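Local coordinates for protein endo-b-1,4-glucanase (Nasutitermes takasagoensis, PDB 1KS8) that probably cleaves internal beta-1,4-glucosidic linkages in cellulose and related glucans as a family 9 endoglucanase built on an (alpha/alpha)6 barrel, at residues L14-Q19 with G50-A55; K105-Q110 with R182-F187. One frame throughout, in Å; residues are numbered along the deposited sequence.

Contact 1: L14-Q19 with G50-A55; sequences LFYEAQ and GGYFDA
With CG anti to the carbonyl carbon (chi1 -65°) and the chain bent at chi2 (-61°), the Q19 side chain turns its amide to the backbone of F53 and A55. NE2 of Q19 donates to O of A55 at 2.8 Å; the bond is nearly straight, the acceptor lies in the amide plane, and the hydrogen arrives on a lone pair in the carbonyl plane. A weak second bond joins Q19 NE2 to F53 O at 3.2 Å. F53 N in turn donates to Q19 O (2.8 Å), so Q19 grips the loop at both F53 and A55, through its backbone carbonyl and its side-chain amide. With OE1 bonded to H360 and NE2 to A55 O, the amide orientation is probably fixed. Beside these hydrogen bonds the edge of the Y16 ring points at the face of Y52 in a T-shaped stack, centroids 5.7 Å apart. CE1 of Y52 also lies 3.3 Å from the carbonyl O of Y16. Both hydroxyls are satisfied by backbone oxygens, Y16 by T415 and Y52 by A95. The contact thus ties the C-terminal end of helix 5-18 to the loop before strand 60-61, with Y16 wedged between helices 62-78 and 415-430 and A55 touching E412, a predicted active-site residue.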
loop_
_atom_site.group_PDB
_atom_site.type_symbol
_atom_site.label_atom_id
_atom_site.label_comp_id
_atom_site.label_asym_id
_atom_site.label_seq_id
_atom_site.Cartn_x
_atom_site.Cartn_y
_atom_site.Cartn_z
ATOM N N LEU A 14 -13.420 -0.650 2.758
ATOM C CA LEU A 14 -13.918 0.023 3.955
ATOM C C LEU A 14 -12.737 0.346 4.864
ATOM O O LEU A 14 -12.747 1.352 5.571
ATOM C CB LEU A 14 -14.927 -0.854 4.705
ATOM C CG LEU A 14 -16.279 -1.081 4.018
ATOM C CD1 LEU A 14 -17.130 -1.994 4.884
ATOM C CD2 LEU A 14 -16.991 0.245 3.794
ATOM N N PHE A 15 -11.719 -0.508 4.855
ATOM C CA PHE A 15 -10.544 -0.233 5.671
ATOM C C PHE A 15 -9.895 1.051 5.158
ATOM O O PHE A 15 -9.529 1.922 5.942
ATOM C CB PHE A 15 -9.532 -1.384 5.610
ATOM C CG PHE A 15 -8.182 -1.026 6.189
ATOM C CD1 PHE A 15 -8.050 -0.660 7.526
ATOM C CD2 PHE A 15 -7.047 -1.026 5.383
ATOM C CE1 PHE A 15 -6.804 -0.297 8.050
ATOM C CE2 PHE A 15 -5.798 -0.663 5.899
ATOM C CZ PHE A 15 -5.678 -0.298 7.231
ATOM N N TYR A 16 -9.750 1.181 3.842
ATOM C CA TYR A 16 -9.142 2.397 3.324
ATOM C C TYR A 16 -9.991 3.627 3.650
ATOM O O TYR A 16 -9.449 4.694 3.923
ATOM C CB TYR A 16 -8.853 2.259 1.822
ATOM C CG TYR A 16 -7.605 1.431 1.569
ATOM C CD1 TYR A 16 -6.349 1.894 1.970
ATOM C CD2 TYR A 16 -7.684 0.161 0.998
ATOM C CE1 TYR A 16 -5.207 1.109 1.815
ATOM C CE2 TYR A 16 -6.546 -0.632 0.838
ATOM C CZ TYR A 16 -5.314 -0.152 1.249
ATOM O OH TYR A 16 -4.191 -0.933 1.102
ATOM N N GLU A 17 -11.317 3.488 3.654
ATOM C CA GLU A 17 -12.152 4.632 4.012
ATOM C C GLU A 17 -11.851 5.016 5.463
ATOM O O GLU A 17 -11.865 6.194 5.815
ATOM C CB GLU A 17 -13.651 4.316 3.885
ATOM C CG GLU A 17 -14.170 4.181 2.462
ATOM C CD GLU A 17 -15.652 4.496 2.350
ATOM O OE1 GLU A 17 -16.256 4.171 1.303
ATOM O OE2 GLU A 17 -16.211 5.081 3.303
ATOM N N ALA A 18 -11.577 4.016 6.298
ATOM C CA ALA A 18 -11.275 4.249 7.709
ATOM C C ALA A 18 -9.924 4.932 7.914
ATOM O O ALA A 18 -9.661 5.481 8.986
ATOM C CB ALA A 18 -11.305 2.924 8.478
ATOM N N GLN A 19 -9.076 4.891 6.889
ATOM C CA GLN A 19 -7.744 5.494 6.950
ATOM C C GLN A 19 -7.691 6.894 6.348
ATOM O O GLN A 19 -6.642 7.537 6.349
ATOM C CB GLN A 19 -6.733 4.612 6.211
ATOM C CG GLN A 19 -6.502 3.247 6.832
ATOM C CD GLN A 19 -5.961 3.340 8.243
ATOM O OE1 GLN A 19 -6.705 3.212 9.214
ATOM N NE2 GLN A 19 -4.659 3.578 8.366
ATOM N N GLY A 50 -5.980 15.867 3.305
ATOM C CA GLY A 50 -6.350 14.689 2.545
ATOM C C GLY A 50 -5.331 13.577 2.695
ATOM O O GLY A 50 -4.538 13.569 3.640
ATOM N N GLY A 51 -5.345 12.637 1.758
ATOM C CA GLY A 51 -4.418 11.525 1.828
ATOM C C GLY A 51 -4.835 10.514 2.881
ATOM O O GLY A 51 -5.904 10.630 3.485
ATOM N N TYR A 52 -3.980 9.523 3.105
ATOM C CA TYR A 52 -4.252 8.473 4.079
ATOM C C TYR A 52 -3.356 8.507 5.304
ATOM O O TYR A 52 -2.157 8.777 5.203
ATOM C CB TYR A 52 -4.057 7.091 3.453
ATOM C CG TYR A 52 -5.066 6.689 2.413
ATOM C CD1 TYR A 52 -6.375 6.383 2.773
ATOM C CD2 TYR A 52 -4.705 6.573 1.074
ATOM C CE1 TYR A 52 -7.301 5.966 1.831
ATOM C CE2 TYR A 52 -5.625 6.155 0.117
ATOM C CZ TYR A 52 -6.921 5.853 0.505
ATOM O OH TYR A 52 -7.841 5.427 -0.422
ATOM N N PHE A 53 -3.946 8.228 6.459
ATOM C CA PHE A 53 -3.173 8.108 7.685
ATOM C C PHE A 53 -2.469 6.778 7.423
ATOM O O PHE A 53 -3.055 5.862 6.837
ATOM C CB PHE A 53 -4.098 8.006 8.896
ATOM C CG PHE A 53 -4.782 9.299 9.243
ATOM C CD1 PHE A 53 -4.044 10.466 9.419
ATOM C CD2 PHE A 53 -6.157 9.342 9.439
ATOM C CE1 PHE A 53 -4.664 11.659 9.791
ATOM C CE2 PHE A 53 -6.787 10.529 9.813
ATOM C CZ PHE A 53 -6.039 11.687 9.990
ATOM N N ASP A 54 -1.222 6.656 7.856
ATOM C CA ASP A 54 -0.459 5.450 7.564
ATOM C C ASP A 54 -0.936 4.128 8.141
ATOM O O ASP A 54 -1.140 3.160 7.407
ATOM C CB ASP A 54 0.999 5.645 7.969
ATOM C CG ASP A 54 1.861 4.455 7.603
ATOM O OD1 ASP A 54 2.005 4.177 6.392
ATOM O OD2 ASP A 54 2.384 3.790 8.523
ATOM N N ALA A 55 -1.112 4.090 9.455
ATOM C CA ALA A 55 -1.490 2.851 10.109
ATOM C C ALA A 55 -2.480 3.096 11.237
ATOM O O ALA A 55 -3.592 3.552 10.993
ATOM C CB ALA A 55 -0.231 2.175 10.640
#

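Contact 2: K105-Q110 with R182-F187; sequences KAHTSQ and RQLFDF
Where helix 89-106 ends, an inverse gamma turn centred on H107 sets its imidazole against helix 171-190, at L184 and Q183. CG of H107 is anti to the backbone N (chi1 -169°), which carries the ring across to both residues. CG of L184 sits over the middle of one ring face, 3.9 Å from the centroid and 10° off the normal, a CH-pi contact; CD2 of L184 reaches the rim at H107 CD2 (3.7 Å). Q183 approaches the ring edge instead. Its OE1 lies 3.2 Å from H107 CE1, near the ring plane, while the amide stands steeply to the imidazole, the two planes 74° apart. No direct hydrogen bond crosses between the segments, but the ring is held by both its nitrogens: NE2 of H107 donates to Q110 O of its own segment at 2.9 Å, almost in the ring plane, and ND1 is hydrogen-bonded to ND1 of H180, one turn earlier on helix 171-190. In this (alpha/alpha)6 barrel the contact joins the exit from one helix to another helix of the barrel, and L184 also touches helix 149-165 and F113 of strand 113-117. An alanine in place of H107 would probably leave a gap beside L184 and Q110 O and H180 without their ring partners, freeing the turn to shift. Nearer the surface, CG of Q110 packs on the Q183 amide, 3.6 Å from NE2. A water accepts from Q183 NE2 at 3.0 Å and gives a weak bond to Q110 OE1, bridging the two glutamines.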
loop_
_atom_site.group_PDB
_atom_site.type_symbol
_atom_site.label_atom_id
_atom_site.label_comp_id
_atom_site.label_asym_id
_atom_site.label_seq_id
_atom_site.Cartn_x
_atom_site.Cartn_y
_atom_site.Cartn_z
ATOM N N LYS A 105 -1.199 17.701 -4.371
ATOM C CA LYS A 105 -1.021 18.825 -3.456
ATOM C C LYS A 105 0.404 18.841 -2.909
ATOM O O LYS A 105 1.022 19.899 -2.797
ATOM C CB LYS A 105 -1.987 18.730 -2.272
ATOM C CG LYS A 105 -3.454 18.887 -2.620
ATOM C CD LYS A 105 -4.284 18.899 -1.346
ATOM C CE LYS A 105 -5.768 19.001 -1.646
ATOM N NZ LYS A 105 -6.589 18.967 -0.404
ATOM N N ALA A 106 0.917 17.664 -2.564
ATOM C CA ALA A 106 2.261 17.546 -2.012
ATOM C C ALA A 106 3.345 17.940 -3.012
ATOM O O ALA A 106 4.465 18.275 -2.625
ATOM C CB ALA A 106 2.493 16.119 -1.510
ATOM N N HIS A 107 3.013 17.889 -4.297
ATOM C CA HIS A 107 3.953 18.265 -5.349
ATOM C C HIS A 107 3.809 19.776 -5.517
ATOM O O HIS A 107 3.209 20.255 -6.482
ATOM C CB HIS A 107 3.586 17.561 -6.652
ATOM C CG HIS A 107 4.627 17.686 -7.718
ATOM N ND1 HIS A 107 4.332 17.581 -9.060
ATOM C CD2 HIS A 107 5.963 17.891 -7.641
ATOM C CE1 HIS A 107 5.441 17.718 -9.764
ATOM N NE2 HIS A 107 6.445 17.908 -8.928
ATOM N N THR A 108 4.370 20.511 -4.567
ATOM C CA THR A 108 4.274 21.966 -4.539
ATOM C C THR A 108 5.042 22.723 -5.621
ATOM O O THR A 108 4.686 23.852 -5.961
ATOM C CB THR A 108 4.679 22.480 -3.145
ATOM O OG1 THR A 108 5.885 21.829 -2.731
ATOM C CG2 THR A 108 3.583 22.166 -2.133
ATOM N N SER A 109 6.096 22.115 -6.149
ATOM C CA SER A 109 6.880 22.720 -7.219
ATOM C C SER A 109 7.390 21.549 -8.046
ATOM O O SER A 109 7.413 20.422 -7.561
ATOM C CB SER A 109 8.050 23.530 -6.659
ATOM O OG SER A 109 8.610 24.350 -7.672
ATOM N N GLN A 110 7.798 21.797 -9.285
ATOM C CA GLN A 110 8.262 20.705 -10.131
ATOM C C GLN A 110 9.293 19.797 -9.461
ATOM O O GLN A 110 9.205 18.572 -9.574
ATOM C CB GLN A 110 8.801 21.254 -11.456
ATOM C CG GLN A 110 7.699 21.748 -12.397
ATOM C CD GLN A 110 7.067 23.061 -11.954
ATOM O OE1 GLN A 110 5.945 23.389 -12.352
ATOM N NE2 GLN A 110 7.790 23.825 -11.146
ATOM N N ARG A 182 5.460 12.646 -14.715
ATOM C CA ARG A 182 6.658 12.907 -15.509
ATOM C C ARG A 182 7.645 13.812 -14.780
ATOM O O ARG A 182 8.852 13.570 -14.792
ATOM C CB ARG A 182 6.286 13.553 -16.845
ATOM C CG ARG A 182 5.442 12.683 -17.757
ATOM C CD ARG A 182 5.314 13.320 -19.133
ATOM N NE ARG A 182 4.509 12.512 -20.044
ATOM C CZ ARG A 182 4.387 12.755 -21.346
ATOM N NH1 ARG A 182 5.020 13.784 -21.892
ATOM N NH2 ARG A 182 3.633 11.968 -22.102
ATOM N N GLN A 183 7.125 14.862 -14.154
ATOM C CA GLN A 183 7.961 15.808 -13.430
ATOM C C GLN A 183 8.615 15.170 -12.212
ATOM O O GLN A 183 9.791 15.408 -11.944
ATOM C CB GLN A 183 7.131 17.022 -13.011
ATOM C CG GLN A 183 6.451 17.708 -14.186
ATOM C CD GLN A 183 5.565 18.857 -13.761
ATOM O OE1 GLN A 183 4.924 18.803 -12.711
ATOM N NE2 GLN A 183 5.508 19.897 -14.586
ATOM N N LEU A 184 7.862 14.359 -11.475
ATOM C CA LEU A 184 8.426 13.706 -10.299
ATOM C C LEU A 184 9.492 12.686 -10.675
ATOM O O LEU A 184 10.463 12.508 -9.938
ATOM C CB LEU A 184 7.318 13.055 -9.463
ATOM C CG LEU A 184 6.571 14.070 -8.590
ATOM C CD1 LEU A 184 5.306 13.445 -8.029
ATOM C CD2 LEU A 184 7.488 14.551 -7.472
ATOM N N PHE A 185 9.329 12.023 -11.817
ATOM C CA PHE A 185 10.340 11.064 -12.241
ATOM C C PHE A 185 11.627 11.808 -12.575
ATOM O O PHE A 185 12.714 11.374 -12.205
ATOM C CB PHE A 185 9.904 10.275 -13.474
ATOM C CG PHE A 185 10.975 9.358 -13.992
ATOM C CD1 PHE A 185 11.343 8.223 -13.273
ATOM C CD2 PHE A 185 11.671 9.667 -15.156
ATOM C CE1 PHE A 185 12.392 7.411 -13.702
ATOM C CE2 PHE A 185 12.721 8.862 -15.595
ATOM C CZ PHE A 185 13.083 7.734 -14.865
ATOM N N ASP A 186 11.500 12.927 -13.284
ATOM C CA ASP A 186 12.668 13.718 -13.645
ATOM C C ASP A 186 13.380 14.178 -12.381
ATOM O O ASP A 186 14.604 14.135 -12.296
ATOM C CB ASP A 186 12.250 14.922 -14.490
ATOM C CG ASP A 186 12.007 14.556 -15.942
ATOM O OD1 ASP A 186 11.395 15.371 -16.662
ATOM O OD2 ASP A 186 12.437 13.461 -16.365
ATOM N N PHE A 187 12.601 14.614 -11.395
ATOM C CA PHE A 187 13.159 15.057 -10.124
ATOM C C PHE A 187 13.916 13.894 -9.471
ATOM O O PHE A 187 15.066 14.041 -9.056
ATOM C CB PHE A 187 12.021 15.558 -9.218
ATOM C CG PHE A 187 12.435 15.855 -7.798
ATOM C CD1 PHE A 187 13.650 16.470 -7.512
ATOM C CD2 PHE A 187 11.579 15.544 -6.744
ATOM C CE1 PHE A 187 14.008 16.769 -6.197
ATOM C CE2 PHE A 187 11.928 15.840 -5.428
ATOM C CZ PHE A 187 13.144 16.453 -5.154
HETATM O O HOH W 1 3.506 22.073 -14.197
#

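In the fold
Contact 1 closes before contact 2 opens along the chain, and their centres lie 23 Å apart. Nearest atoms approach to about 5 Å without touching, where G50 and K105 come close; K105 reaches D47 and T49, just ahead of the 50-55 loop, and helix 89-106, which leads into contact 2, also bonds G51 through W98. Contact 1 lies beside the predicted catalytic site: the A55 side chain is about 3 Å from that of E412 and about 6 Å from a sulfate, probably from the crystallisation liquor. Contact 2, 20 Å from the chain centre, is buried packing toward the outside of the fold; its L184 side chain is about 11 Å from that of E214, a calcium-binding residue with no calcium bound here.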